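Local coordinates for putative uncharacterized protein PH1404 (Pyrococcus horikoshii, PDB 3AF6) that probably terminates transcription by cutting nascent single-stranded RNA, acting as a zinc-dependent beta-CASP nuclease of the metallo-beta-lactamase superfamily, at residues A[198-203]-A[616-621]; A[215-220]-A[253-258]; A[337-342]-A[349-354]; A[366-371]-A[390-395]; A[396-401]-A[595-600]. All coordinates share one frame; numbering follows the deposited sequence.

Interaction 1 (A[198-203]-A[616-621]); sequences REVGRS and TVHGEP. With ZN (zinc ion), chain J.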
# COMPACT_ATOMS: atom_id res chain seq x y z
N ARG A 198 -1.47 1.33 -21.57
CA ARG A 198 -0.49 1.01 -22.61
C ARG A 198 0.94 1.37 -22.21
O ARG A 198 1.80 1.59 -23.06
CB ARG A 198 -0.85 1.69 -23.93
CG ARG A 198 -1.82 0.90 -24.80
CD ARG A 198 -2.02 1.55 -26.17
NE ARG A 198 -3.15 0.98 -26.90
CZ ARG A 198 -3.10 -0.11 -27.65
NH1 ARG A 198 -1.95 -0.78 -27.79
NH2 ARG A 198 -4.20 -0.56 -28.24
N GLU A 199 1.19 1.42 -20.91
CA GLU A 199 2.51 1.74 -20.40
C GLU A 199 2.61 1.26 -18.95
O GLU A 199 1.60 0.98 -18.32
CB GLU A 199 2.74 3.27 -20.47
CG GLU A 199 2.34 4.04 -19.20
CD GLU A 199 2.20 5.55 -19.40
OE1 GLU A 199 3.04 6.17 -20.08
OE2 GLU A 199 1.23 6.12 -18.86
N VAL A 200 3.83 1.13 -18.45
CA VAL A 200 4.04 0.74 -17.06
C VAL A 200 4.36 2.08 -16.39
O VAL A 200 5.05 2.92 -16.97
CB VAL A 200 5.27 -0.19 -16.92
CG1 VAL A 200 5.69 -0.28 -15.47
CG2 VAL A 200 4.94 -1.59 -17.44
N GLY A 201 3.84 2.32 -15.20
CA GLY A 201 4.17 3.59 -14.57
C GLY A 201 3.11 4.67 -14.58
O GLY A 201 2.23 4.72 -15.44
N ARG A 202 3.21 5.56 -13.58
CA ARG A 202 2.30 6.67 -13.37
C ARG A 202 0.82 6.30 -13.49
O ARG A 202 0.03 7.08 -14.02
CB ARG A 202 2.63 7.84 -14.31
CG ARG A 202 2.46 7.55 -15.79
CD ARG A 202 2.52 8.82 -16.61
NE ARG A 202 2.54 8.50 -18.03
CZ ARG A 202 2.58 9.41 -19.01
NH1 ARG A 202 2.61 10.70 -18.71
NH2 ARG A 202 2.59 9.03 -20.28
N SER A 203 0.47 5.11 -12.98
CA SER A 203 -0.91 4.62 -13.00
C SER A 203 -1.83 5.68 -12.43
O SER A 203 -1.54 6.26 -11.38
CB SER A 203 -1.06 3.34 -12.14
OG SER A 203 -0.72 2.17 -12.85
N THR A 616 -7.33 -4.25 -20.36
CA THR A 616 -5.95 -4.50 -19.98
C THR A 616 -5.13 -3.21 -19.98
O THR A 616 -5.16 -2.42 -20.92
CB THR A 616 -5.31 -5.50 -20.94
OG1 THR A 616 -5.38 -4.99 -22.27
CG2 THR A 616 -6.05 -6.83 -20.87
N VAL A 617 -4.37 -3.03 -18.90
CA VAL A 617 -3.53 -1.86 -18.72
C VAL A 617 -2.23 -2.23 -18.04
O VAL A 617 -1.93 -3.41 -17.85
CB VAL A 617 -4.25 -0.80 -17.84
CG1 VAL A 617 -5.56 -0.38 -18.49
CG2 VAL A 617 -4.48 -1.37 -16.44
N HIS A 618 -1.46 -1.20 -17.67
CA HIS A 618 -0.20 -1.37 -16.95
C HIS A 618 0.71 -2.44 -17.57
O HIS A 618 0.94 -3.49 -16.98
CB HIS A 618 -0.51 -1.71 -15.49
CG HIS A 618 0.67 -1.65 -14.58
ND1 HIS A 618 1.73 -2.53 -14.66
CD2 HIS A 618 0.95 -0.83 -13.54
CE1 HIS A 618 2.60 -2.26 -13.71
NE2 HIS A 618 2.15 -1.23 -13.01
N GLY A 619 1.22 -2.16 -18.75
CA GLY A 619 2.10 -3.08 -19.43
C GLY A 619 2.64 -2.40 -20.67
O GLY A 619 2.07 -1.42 -21.12
N GLU A 620 3.75 -2.87 -21.22
CA GLU A 620 4.25 -2.27 -22.44
C GLU A 620 3.10 -2.35 -23.44
O GLU A 620 2.23 -3.22 -23.34
CB GLU A 620 5.48 -3.02 -22.95
CG GLU A 620 6.66 -2.92 -22.00
CD GLU A 620 7.85 -3.78 -22.42
OE1 GLU A 620 8.75 -3.98 -21.58
OE2 GLU A 620 7.88 -4.25 -23.59
N PRO A 621 3.07 -1.43 -24.41
CA PRO A 621 1.99 -1.42 -25.41
C PRO A 621 1.66 -2.78 -26.03
O PRO A 621 0.49 -3.18 -26.03
CB PRO A 621 2.47 -0.39 -26.43
CG PRO A 621 3.25 0.57 -25.59
CD PRO A 621 4.04 -0.36 -24.67
ZN ZN J . 3.04 -0.79 -10.72
O HOH W 1 -3.89 -0.14 -21.53
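With CG anti to the backbone N (chi1 -169°), His-618 sets its imidazole beside Val-200, whose CG1, also anti to its own backbone N, lies 4.1 Å from His-618 CE1. The residue matches the motif C histidine of beta-CASP nucleases: it follows strand 613-617, and its NE2 binds a zinc ion shared with Asp-260, His-261 and Asp-367. Ser-203 OG approaches the same ring at its edge, in plane, 3.5 Å from His-618 CD2, while the other methyl of Val-200, CG2, rests 3.8 Å from Gly-619 CA. Between the backbones, Gly-619 N gives a weak hydrogen bond to Glu-199 O (3.2 Å), and the CA-H of His-618 turns to the same oxygen. The Glu-199 carboxylate faces its own loop, where Arg-202 grips it side-on through NE and NH2 and Gly-196 N donates to OE2. Further along, a water accepts from Arg-198 N at 2.8 Å and donates to Thr-616 O at 2.7 Å.

Interaction 2 (A[215-220]-A[253-258]); sequences LVDFGV and IITHAH. With ZN (zinc ion), chain I.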
# COMPACT_ATOMS: atom_id res chain seq x y z
N LEU A 215 -10.47 8.95 -8.09
CA LEU A 215 -9.21 8.69 -8.74
C LEU A 215 -8.65 7.38 -8.20
O LEU A 215 -8.52 7.22 -6.98
CB LEU A 215 -8.24 9.84 -8.44
CG LEU A 215 -6.94 9.96 -9.22
CD1 LEU A 215 -7.21 9.85 -10.71
CD2 LEU A 215 -6.28 11.32 -8.90
N VAL A 216 -8.36 6.44 -9.08
CA VAL A 216 -7.78 5.18 -8.63
C VAL A 216 -6.31 5.24 -8.97
O VAL A 216 -5.91 5.19 -10.13
CB VAL A 216 -8.42 3.96 -9.31
CG1 VAL A 216 -7.70 2.68 -8.88
CG2 VAL A 216 -9.88 3.88 -8.91
N ASP A 217 -5.50 5.37 -7.92
CA ASP A 217 -4.06 5.51 -8.01
C ASP A 217 -3.67 6.84 -8.63
O ASP A 217 -4.48 7.51 -9.29
CB ASP A 217 -3.42 4.35 -8.79
CG ASP A 217 -3.40 3.05 -7.98
OD1 ASP A 217 -3.58 3.12 -6.74
OD2 ASP A 217 -3.19 1.97 -8.59
N PHE A 218 -2.43 7.24 -8.38
CA PHE A 218 -1.88 8.48 -8.89
C PHE A 218 -0.38 8.34 -8.71
O PHE A 218 0.21 8.85 -7.75
CB PHE A 218 -2.39 9.68 -8.10
CG PHE A 218 -2.34 10.97 -8.87
CD1 PHE A 218 -3.11 11.13 -10.02
CD2 PHE A 218 -1.53 12.02 -8.45
CE1 PHE A 218 -3.08 12.32 -10.73
CE2 PHE A 218 -1.48 13.21 -9.17
CZ PHE A 218 -2.25 13.37 -10.30
N GLY A 219 0.23 7.60 -9.63
CA GLY A 219 1.65 7.36 -9.55
C GLY A 219 2.47 8.32 -10.37
O GLY A 219 1.97 9.22 -11.06
N VAL A 220 3.78 8.12 -10.26
CA VAL A 220 4.77 8.89 -10.95
C VAL A 220 5.64 7.83 -11.61
O VAL A 220 5.57 6.66 -11.27
CB VAL A 220 5.63 9.70 -9.96
CG1 VAL A 220 6.27 8.77 -8.95
CG2 VAL A 220 6.70 10.48 -10.70
N ILE A 253 -8.12 6.54 -4.39
CA ILE A 253 -7.93 5.22 -3.81
C ILE A 253 -6.57 4.72 -4.26
O ILE A 253 -6.20 4.91 -5.41
CB ILE A 253 -9.01 4.23 -4.30
CG1 ILE A 253 -10.39 4.87 -4.15
CG2 ILE A 253 -8.93 2.93 -3.52
CD1 ILE A 253 -11.51 4.03 -4.70
N ILE A 254 -5.83 4.07 -3.36
CA ILE A 254 -4.52 3.56 -3.74
C ILE A 254 -4.46 2.03 -3.64
O ILE A 254 -4.73 1.48 -2.57
CB ILE A 254 -3.42 4.18 -2.87
CG1 ILE A 254 -3.50 5.72 -2.94
CG2 ILE A 254 -2.05 3.68 -3.32
CD1 ILE A 254 -3.46 6.32 -4.37
N THR A 255 -4.11 1.36 -4.74
CA THR A 255 -4.01 -0.10 -4.76
C THR A 255 -2.86 -0.60 -3.88
O THR A 255 -3.03 -1.58 -3.13
CB THR A 255 -3.79 -0.64 -6.19
OG1 THR A 255 -2.52 -0.18 -6.69
CG2 THR A 255 -4.88 -0.17 -7.11
N HIS A 256 -1.70 0.03 -4.00
CA HIS A 256 -0.55 -0.35 -3.18
C HIS A 256 0.50 0.74 -3.08
O HIS A 256 0.50 1.70 -3.83
CB HIS A 256 0.06 -1.68 -3.63
CG HIS A 256 0.77 -1.63 -4.94
ND1 HIS A 256 0.11 -1.66 -6.15
CD2 HIS A 256 2.10 -1.64 -5.23
CE1 HIS A 256 1.00 -1.71 -7.13
NE2 HIS A 256 2.21 -1.70 -6.60
N ALA A 257 1.41 0.57 -2.14
CA ALA A 257 2.43 1.56 -1.84
C ALA A 257 3.49 2.01 -2.83
O ALA A 257 4.04 3.10 -2.66
CB ALA A 257 3.10 1.17 -0.54
N HIS A 258 3.81 1.22 -3.86
CA HIS A 258 4.85 1.65 -4.78
C HIS A 258 4.62 3.03 -5.40
O HIS A 258 3.49 3.47 -5.58
CB HIS A 258 5.07 0.60 -5.86
CG HIS A 258 5.88 -0.57 -5.38
ND1 HIS A 258 6.00 -1.74 -6.09
CD2 HIS A 258 6.61 -0.74 -4.25
CE1 HIS A 258 6.76 -2.59 -5.43
NE2 HIS A 258 7.15 -2.01 -4.30
ZN ZN I . 4.05 -2.64 -7.47
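The flat carboxylate of Asp-217 meets Thr-255 through both oxygens, each using its syn lone pair. OD1 accepts from Thr-255 N at 2.7 Å, an almost straight bond (165° at the hydrogen), and OD2 accepts from Thr-255 OG1 at 2.9 Å. Two bonds to one residue fix the rotation of the carboxylate, and OD2 has a further donor in ND1 of the zinc ligand His-261. The imidazole of His-256 has His-258 ND1 at its edge, in plane, and meets the ring of His-344 edge-to-face. Thr-255 joins the two flat groups: with OG1 between its backbone N and carbonyl carbon (chi1 64°), the hydroxyl gives its proton to Asp-217 and accepts from His-256 ND1 at 3.1 Å, that partner being tilted 29° from the ring plane. His-256 NE2 is then directed at the zinc ion, 2.2 Å away, which His-258 ND1 and His-344 also bind. Upstream, a parallel bridge pairs Val-216 with Ile-253: Ile-253 N donates to Leu-215 O (2.7 Å) and Asp-217 N to Ile-253 O (2.6 Å). Ile-254 CD1 packs 3.8 Å from Asp-217 CA. An aspartate next to the Val-216 to Ile-253 bridge, standing in the second shell behind the HxHxDH loop, matches motifs 1 and 2 of the metallo-beta-lactamase fold.

Interaction 3 (A[337-342]-A[349-354]); sequences LTLHNA and AIVHLH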
# COMPACT_ATOMS: atom_id res chain seq x y z
N LEU A 337 -17.19 1.40 -2.08
CA LEU A 337 -15.87 0.78 -2.14
C LEU A 337 -15.64 -0.41 -1.23
O LEU A 337 -16.13 -0.48 -0.11
CB LEU A 337 -14.80 1.83 -1.81
CG LEU A 337 -13.35 1.35 -1.69
CD1 LEU A 337 -12.79 0.99 -3.06
CD2 LEU A 337 -12.52 2.45 -1.04
N THR A 338 -14.88 -1.36 -1.76
CA THR A 338 -14.49 -2.55 -1.03
C THR A 338 -13.12 -2.88 -1.60
O THR A 338 -12.93 -2.86 -2.82
CB THR A 338 -15.41 -3.77 -1.29
OG1 THR A 338 -16.77 -3.42 -1.01
CG2 THR A 338 -15.00 -4.93 -0.39
N LEU A 339 -12.16 -3.16 -0.72
CA LEU A 339 -10.81 -3.52 -1.15
C LEU A 339 -10.61 -5.01 -0.88
O LEU A 339 -11.12 -5.54 0.11
CB LEU A 339 -9.77 -2.72 -0.36
CG LEU A 339 -9.79 -1.20 -0.49
CD1 LEU A 339 -8.69 -0.62 0.40
CD2 LEU A 339 -9.58 -0.79 -1.95
N HIS A 340 -9.88 -5.67 -1.77
CA HIS A 340 -9.62 -7.09 -1.65
C HIS A 340 -8.13 -7.34 -1.85
O HIS A 340 -7.42 -6.53 -2.44
CB HIS A 340 -10.41 -7.88 -2.69
CG HIS A 340 -11.89 -7.89 -2.45
ND1 HIS A 340 -12.46 -8.47 -1.34
CD2 HIS A 340 -12.91 -7.36 -3.17
CE1 HIS A 340 -13.77 -8.31 -1.39
NE2 HIS A 340 -14.07 -7.64 -2.49
N ASN A 341 -7.65 -8.48 -1.36
CA ASN A 341 -6.25 -8.80 -1.50
C ASN A 341 -5.78 -9.02 -2.95
O ASN A 341 -6.41 -9.74 -3.72
CB ASN A 341 -5.91 -10.02 -0.66
CG ASN A 341 -4.59 -10.60 -1.03
OD1 ASN A 341 -4.52 -11.63 -1.70
ND2 ASN A 341 -3.52 -9.93 -0.64
N ALA A 342 -4.66 -8.40 -3.30
CA ALA A 342 -4.11 -8.53 -4.65
C ALA A 342 -2.86 -9.42 -4.64
O ALA A 342 -2.32 -9.74 -5.70
CB ALA A 342 -3.78 -7.16 -5.21
N ALA A 349 -4.07 -4.06 -2.72
CA ALA A 349 -5.49 -4.33 -2.89
C ALA A 349 -6.03 -4.22 -4.30
O ALA A 349 -5.54 -3.45 -5.12
CB ALA A 349 -6.29 -3.39 -1.98
N ILE A 350 -7.04 -5.03 -4.58
CA ILE A 350 -7.73 -4.97 -5.84
C ILE A 350 -8.85 -4.04 -5.41
O ILE A 350 -9.43 -4.24 -4.34
CB ILE A 350 -8.32 -6.33 -6.24
CG1 ILE A 350 -7.19 -7.29 -6.63
CG2 ILE A 350 -9.34 -6.15 -7.39
CD1 ILE A 350 -7.65 -8.71 -6.93
N VAL A 351 -9.13 -3.01 -6.20
CA VAL A 351 -10.18 -2.06 -5.84
C VAL A 351 -11.48 -2.41 -6.54
O VAL A 351 -11.52 -2.55 -7.75
CB VAL A 351 -9.78 -0.63 -6.22
CG1 VAL A 351 -10.94 0.32 -6.02
CG2 VAL A 351 -8.60 -0.20 -5.37
N HIS A 352 -12.55 -2.55 -5.76
CA HIS A 352 -13.86 -2.89 -6.32
C HIS A 352 -14.84 -1.75 -6.13
O HIS A 352 -15.07 -1.28 -5.01
CB HIS A 352 -14.40 -4.17 -5.66
CG HIS A 352 -15.73 -4.62 -6.19
ND1 HIS A 352 -16.92 -4.05 -5.80
CD2 HIS A 352 -16.04 -5.55 -7.12
CE1 HIS A 352 -17.91 -4.60 -6.48
NE2 HIS A 352 -17.40 -5.52 -7.29
N LEU A 353 -15.43 -1.30 -7.23
CA LEU A 353 -16.38 -0.22 -7.13
C LEU A 353 -17.78 -0.66 -7.52
O LEU A 353 -18.03 -1.12 -8.64
CB LEU A 353 -15.95 0.97 -8.00
CG LEU A 353 -14.64 1.66 -7.61
CD1 LEU A 353 -14.44 2.90 -8.48
CD2 LEU A 353 -14.68 2.05 -6.13
N HIS A 354 -18.67 -0.55 -6.55
CA HIS A 354 -20.07 -0.88 -6.72
C HIS A 354 -20.71 0.48 -7.02
O HIS A 354 -20.86 1.30 -6.11
CB HIS A 354 -20.60 -1.48 -5.41
CG HIS A 354 -22.08 -1.64 -5.36
ND1 HIS A 354 -22.78 -2.37 -6.29
CD2 HIS A 354 -23.00 -1.15 -4.50
CE1 HIS A 354 -24.07 -2.32 -6.01
NE2 HIS A 354 -24.23 -1.59 -4.92
O HOH W 2 -17.90 -2.71 -3.49
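A beta hairpin pairs Thr-338 with His-352 and His-340 with Ile-350, segments 337-341 and 349-354 running antiparallel at 150°. Each of these hydrogen-bonded pairs closes a two-bond ring; Ile-350 N reaches His-340 O at 2.6 Å and His-352 N reaches Thr-338 O at 3.0 Å. On one face, Leu-337 CD1 touches Val-351 CG1 (3.6 Å) and Leu-353 CD2 (3.8 Å), its CG anti to the backbone N (chi1 174°). Leu-339 and Val-351 lie side by side and point the same way, CD2 to CG2 at 3.6 Å. This apolar face meets Ile-253 of the other sheet, so the hairpin supplies part of the interior of the metallo-beta-lactamase sandwich, and the loop between its strands carries the zinc ligand His-344. On the opposite face, the His-340 ring edge is near His-352 CB, and Phe-383 meets both imidazoles. A water lies 2.8 Å from both Thr-338 OG1 and His-352 ND1, while His-352 NE2 bonds to Arg-385 O. Beside that loop, Ala-342 CB packs 3.7 Å from Ile-350 CG1.

Interaction 4 (A[366-371]-A[390-395]); sequences GDFKFI and VMESTY. With ZN (zinc ion), chain J.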
# COMPACT_ATOMS: atom_id res chain seq x y z
N GLY A 366 -4.81 -3.31 -10.11
CA GLY A 366 -3.56 -2.79 -9.59
C GLY A 366 -2.56 -3.87 -9.97
O GLY A 366 -2.71 -4.53 -11.00
N ASP A 367 -1.52 -4.08 -9.17
CA ASP A 367 -0.59 -5.14 -9.50
C ASP A 367 -1.03 -6.32 -8.65
O ASP A 367 -1.40 -6.15 -7.48
CB ASP A 367 0.84 -4.73 -9.16
CG ASP A 367 1.43 -3.78 -10.18
OD1 ASP A 367 2.38 -3.07 -9.83
OD2 ASP A 367 0.96 -3.76 -11.33
N PHE A 368 -1.01 -7.51 -9.24
CA PHE A 368 -1.41 -8.70 -8.50
C PHE A 368 -0.65 -9.95 -8.88
O PHE A 368 -0.06 -10.04 -9.95
CB PHE A 368 -2.92 -8.95 -8.65
CG PHE A 368 -3.33 -9.53 -9.99
CD1 PHE A 368 -3.46 -8.70 -11.11
CD2 PHE A 368 -3.62 -10.89 -10.12
CE1 PHE A 368 -3.88 -9.21 -12.33
CE2 PHE A 368 -4.05 -11.42 -11.34
CZ PHE A 368 -4.18 -10.58 -12.45
N LYS A 369 -0.68 -10.91 -7.98
CA LYS A 369 -0.01 -12.19 -8.18
C LYS A 369 -1.11 -13.24 -7.96
O LYS A 369 -1.92 -13.11 -7.03
CB LYS A 369 1.13 -12.31 -7.15
CG LYS A 369 2.07 -13.49 -7.34
CD LYS A 369 2.90 -13.41 -8.61
CE LYS A 369 3.62 -14.75 -8.83
NZ LYS A 369 4.57 -14.74 -9.97
N PHE A 370 -1.18 -14.26 -8.80
CA PHE A 370 -2.25 -15.25 -8.62
C PHE A 370 -1.80 -16.68 -8.26
O PHE A 370 -2.39 -17.66 -8.71
CB PHE A 370 -3.16 -15.27 -9.86
CG PHE A 370 -4.54 -15.80 -9.59
CD1 PHE A 370 -5.23 -15.45 -8.43
CD2 PHE A 370 -5.17 -16.65 -10.52
CE1 PHE A 370 -6.52 -15.92 -8.19
CE2 PHE A 370 -6.45 -17.13 -10.29
CZ PHE A 370 -7.14 -16.77 -9.12
N ILE A 371 -0.74 -16.76 -7.47
CA ILE A 371 -0.22 -18.02 -6.94
C ILE A 371 0.36 -17.61 -5.60
O ILE A 371 0.57 -16.43 -5.35
CB ILE A 371 0.90 -18.65 -7.82
CG1 ILE A 371 2.12 -17.73 -7.87
CG2 ILE A 371 0.35 -19.02 -9.19
CD1 ILE A 371 3.28 -18.28 -8.71
N VAL A 390 -10.61 -4.25 -14.84
CA VAL A 390 -9.45 -3.53 -15.37
C VAL A 390 -8.29 -4.29 -14.74
O VAL A 390 -8.19 -4.32 -13.51
CB VAL A 390 -9.40 -2.05 -14.89
CG1 VAL A 390 -8.23 -1.34 -15.53
CG2 VAL A 390 -10.71 -1.35 -15.23
N MET A 391 -7.43 -4.89 -15.55
CA MET A 391 -6.31 -5.67 -15.02
C MET A 391 -4.94 -5.28 -15.56
O MET A 391 -4.83 -4.75 -16.66
CB MET A 391 -6.56 -7.17 -15.28
CG MET A 391 -6.46 -7.59 -16.75
SD MET A 391 -6.91 -9.33 -17.07
CE MET A 391 -5.78 -10.20 -15.99
N GLU A 392 -3.89 -5.56 -14.79
CA GLU A 392 -2.54 -5.23 -15.20
C GLU A 392 -2.03 -6.19 -16.30
O GLU A 392 -2.61 -7.26 -16.50
CB GLU A 392 -1.60 -5.24 -13.99
CG GLU A 392 -1.35 -6.60 -13.38
CD GLU A 392 0.12 -6.82 -13.04
OE1 GLU A 392 0.95 -6.84 -13.98
OE2 GLU A 392 0.46 -6.99 -11.84
N SER A 393 -0.97 -5.80 -17.00
CA SER A 393 -0.43 -6.62 -18.08
C SER A 393 1.10 -6.64 -18.11
O SER A 393 1.69 -6.87 -19.16
CB SER A 393 -0.92 -6.10 -19.43
OG SER A 393 -2.26 -5.65 -19.36
N THR A 394 1.74 -6.38 -16.97
CA THR A 394 3.20 -6.37 -16.93
C THR A 394 3.81 -7.56 -17.68
O THR A 394 4.81 -7.41 -18.38
CB THR A 394 3.72 -6.39 -15.49
OG1 THR A 394 2.97 -5.47 -14.69
CG2 THR A 394 5.18 -5.96 -15.47
N TYR A 395 3.22 -8.74 -17.53
CA TYR A 395 3.73 -9.91 -18.22
C TYR A 395 2.64 -10.45 -19.16
O TYR A 395 2.48 -11.66 -19.33
CB TYR A 395 4.16 -10.98 -17.22
CG TYR A 395 5.44 -10.64 -16.49
CD1 TYR A 395 5.47 -9.66 -15.49
CD2 TYR A 395 6.65 -11.27 -16.82
CE1 TYR A 395 6.66 -9.31 -14.86
CE2 TYR A 395 7.84 -10.92 -16.20
CZ TYR A 395 7.85 -9.95 -15.22
OH TYR A 395 9.03 -9.59 -14.60
ZN ZN J . 3.04 -0.79 -10.72
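At the dinuclear zinc centre, the loop bearing Asp-367 meets the acidic Glu-392 of segment 390-395. Glu-392 OE2 accepts from Phe-368 N at 3.0 Å through its anti lone pair, gripping the backbone just after the metal ligand, and takes another hydrogen bond from His-594 ND1. The glutamate's other oxygen, OE1, is held by both Thr-394 OG1 and Thr-394 N (3.1 Å), so both ends of the carboxylate are fixed. A bend at chi2 (137°) in Glu-392 brings this group across Asp-367, the two carboxylate planes 50° apart. Asp-367 OD2 and Glu-392 OE2 come within 3.3 Å without bonding, two acceptors whose mutual repulsion may be eased by the zinc and the surrounding donors. Asp-367 OD1 binds at 2.5 Å the zinc ion that His-618 also holds; the aspartate is also a ligand of the second zinc. Behind the polar group, Glu-392 CG lies 3.7 Å from Phe-368 CD1, and Met-391 CE approaches the edge of that ring, 3.9 Å from CZ. A bridging aspartate positioned by a second-shell glutamate matches motif 4 of the metallo-beta-lactamases meeting motif A of the beta-CASP nucleases.

Interaction 5 (A[396-401]-A[595-600]); sequences GGANDI and ADRREL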
# COMPACT_ATOMS: atom_id res chain seq x y z
N GLY A 396 1.91 -9.52 -19.77
CA GLY A 396 0.83 -9.87 -20.67
C GLY A 396 1.24 -10.53 -21.97
O GLY A 396 0.39 -11.04 -22.70
N GLY A 397 2.54 -10.51 -22.28
CA GLY A 397 3.02 -11.13 -23.50
C GLY A 397 2.75 -12.62 -23.50
O GLY A 397 2.62 -13.24 -22.44
N ALA A 398 2.67 -13.20 -24.70
CA ALA A 398 2.40 -14.63 -24.85
C ALA A 398 3.55 -15.50 -24.35
O ALA A 398 3.35 -16.64 -23.93
CB ALA A 398 2.10 -14.95 -26.32
N ASN A 399 4.77 -14.97 -24.40
CA ASN A 399 5.92 -15.74 -23.95
C ASN A 399 6.42 -15.25 -22.59
O ASN A 399 7.50 -15.63 -22.16
CB ASN A 399 7.05 -15.65 -24.98
CG ASN A 399 6.70 -16.31 -26.30
OD1 ASN A 399 7.29 -16.00 -27.34
ND2 ASN A 399 5.75 -17.24 -26.27
N ASP A 400 5.64 -14.40 -21.93
CA ASP A 400 6.08 -13.88 -20.64
C ASP A 400 5.78 -14.82 -19.48
O ASP A 400 5.02 -14.49 -18.58
CB ASP A 400 5.46 -12.50 -20.37
CG ASP A 400 5.88 -11.47 -21.39
OD1 ASP A 400 6.95 -11.65 -22.02
OD2 ASP A 400 5.17 -10.47 -21.56
N ILE A 401 6.40 -16.00 -19.53
CA ILE A 401 6.25 -16.98 -18.47
C ILE A 401 7.45 -16.81 -17.54
O ILE A 401 8.60 -16.88 -17.97
CB ILE A 401 6.23 -18.44 -19.01
CG1 ILE A 401 4.89 -18.76 -19.66
CG2 ILE A 401 6.48 -19.42 -17.88
CD1 ILE A 401 4.74 -18.23 -21.05
N ALA A 595 1.77 -11.36 -11.64
CA ALA A 595 1.26 -12.60 -12.22
C ALA A 595 1.93 -12.69 -13.59
O ALA A 595 2.05 -11.68 -14.30
CB ALA A 595 -0.25 -12.53 -12.38
N ASP A 596 2.40 -13.87 -13.98
CA ASP A 596 3.02 -13.98 -15.29
C ASP A 596 1.93 -14.25 -16.32
O ASP A 596 0.75 -14.29 -15.97
CB ASP A 596 4.12 -15.04 -15.26
CG ASP A 596 3.60 -16.45 -15.37
OD1 ASP A 596 2.38 -16.69 -15.13
OD2 ASP A 596 4.44 -17.33 -15.68
N ARG A 597 2.30 -14.42 -17.59
CA ARG A 597 1.31 -14.65 -18.65
C ARG A 597 0.28 -15.70 -18.26
O ARG A 597 -0.92 -15.42 -18.26
CB ARG A 597 2.01 -15.05 -19.96
CG ARG A 597 1.09 -15.67 -21.04
CD ARG A 597 -0.16 -14.84 -21.29
NE ARG A 597 -0.18 -14.23 -22.62
CZ ARG A 597 -0.90 -14.69 -23.66
NH1 ARG A 597 -0.85 -14.06 -24.82
NH2 ARG A 597 -1.67 -15.76 -23.53
N ARG A 598 0.75 -16.90 -17.91
CA ARG A 598 -0.13 -17.99 -17.52
C ARG A 598 -1.05 -17.59 -16.35
O ARG A 598 -2.24 -17.87 -16.37
CB ARG A 598 0.72 -19.20 -17.14
CG ARG A 598 -0.04 -20.47 -16.80
CD ARG A 598 0.95 -21.54 -16.33
NE ARG A 598 0.35 -22.86 -16.06
CZ ARG A 598 -0.61 -23.09 -15.16
NH1 ARG A 598 -1.12 -22.09 -14.43
NH2 ARG A 598 -1.05 -24.33 -14.97
N GLU A 599 -0.49 -16.93 -15.34
CA GLU A 599 -1.28 -16.51 -14.19
C GLU A 599 -2.37 -15.52 -14.57
O GLU A 599 -3.49 -15.60 -14.06
CB GLU A 599 -0.39 -15.86 -13.12
CG GLU A 599 0.64 -16.75 -12.51
CD GLU A 599 1.39 -16.05 -11.40
OE1 GLU A 599 0.74 -15.62 -10.42
OE2 GLU A 599 2.63 -15.94 -11.51
N LEU A 600 -2.03 -14.57 -15.44
CA LEU A 600 -3.01 -13.58 -15.85
C LEU A 600 -4.17 -14.26 -16.57
O LEU A 600 -5.33 -14.02 -16.25
CB LEU A 600 -2.37 -12.51 -16.75
CG LEU A 600 -1.27 -11.60 -16.15
CD1 LEU A 600 -0.62 -10.83 -17.28
CD2 LEU A 600 -1.84 -10.65 -15.10
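Arg-597 packs closely against Gly-396 and Gly-397, whereas Ala-398 and Ile-401 form the exposed margin of the contact. CG of the arginine is anti to the backbone N (chi1 165°), and bends at chi2 and chi3 fold the chain over the loop. Its NE donates to Gly-396 O at 3.2 Å from above that carbonyl plane and weakly to Gly-397 O at 3.0 Å. The guanidinium has Ala-398 CA over one face, 3.5 Å from CZ, and NH1 is drawn on to a salt bridge with Asp-626. Arg-597 N gives a straighter bond to Asp-400 O (2.9 Å, 169° at the hydrogen). Residues 397-400 form a type I turn, which this bond ties to the first turn of helix 597-606, close to where the beta-CASP region is predicted to leave and rejoin the metallo-beta-lactamase core. Asp-596 is the N-cap of that helix: its OD1 accepts from Glu-599 N at 2.9 Å, and Glu-599 OE2 weakly returns the bond from Asp-596 N, making a capping box. On the buried flank, Leu-600 CD1 sits 3.8 Å from Gly-396 CA. Toward solvent the contact thins to Ile-401, whose CG2 is 3.7 Å from Asp-596 OD2, an oxygen that also accepts from Gln-402 N.

Overall arrangement
From the N terminus, interaction 1 opens first and closes last, joining the loop before strand 204-209 to the end of strand 613-617, so its long loop encloses the other four. Within it, interactions 2, 3, 4 and 5 follow in series without crossing. Interaction 2 closes a loop of the first sheet and interaction 3 a hairpin of the second; Thr-255 O to Ala-349 N, 2.7 Å, ties them together. Interaction 4 lies on the second sheet beside interaction 1, both touching one zinc ion. Interaction 5 closes the loop containing most of the beta-CASP region and joins interaction 4 through the Lys-369 to Glu-599 salt bridge.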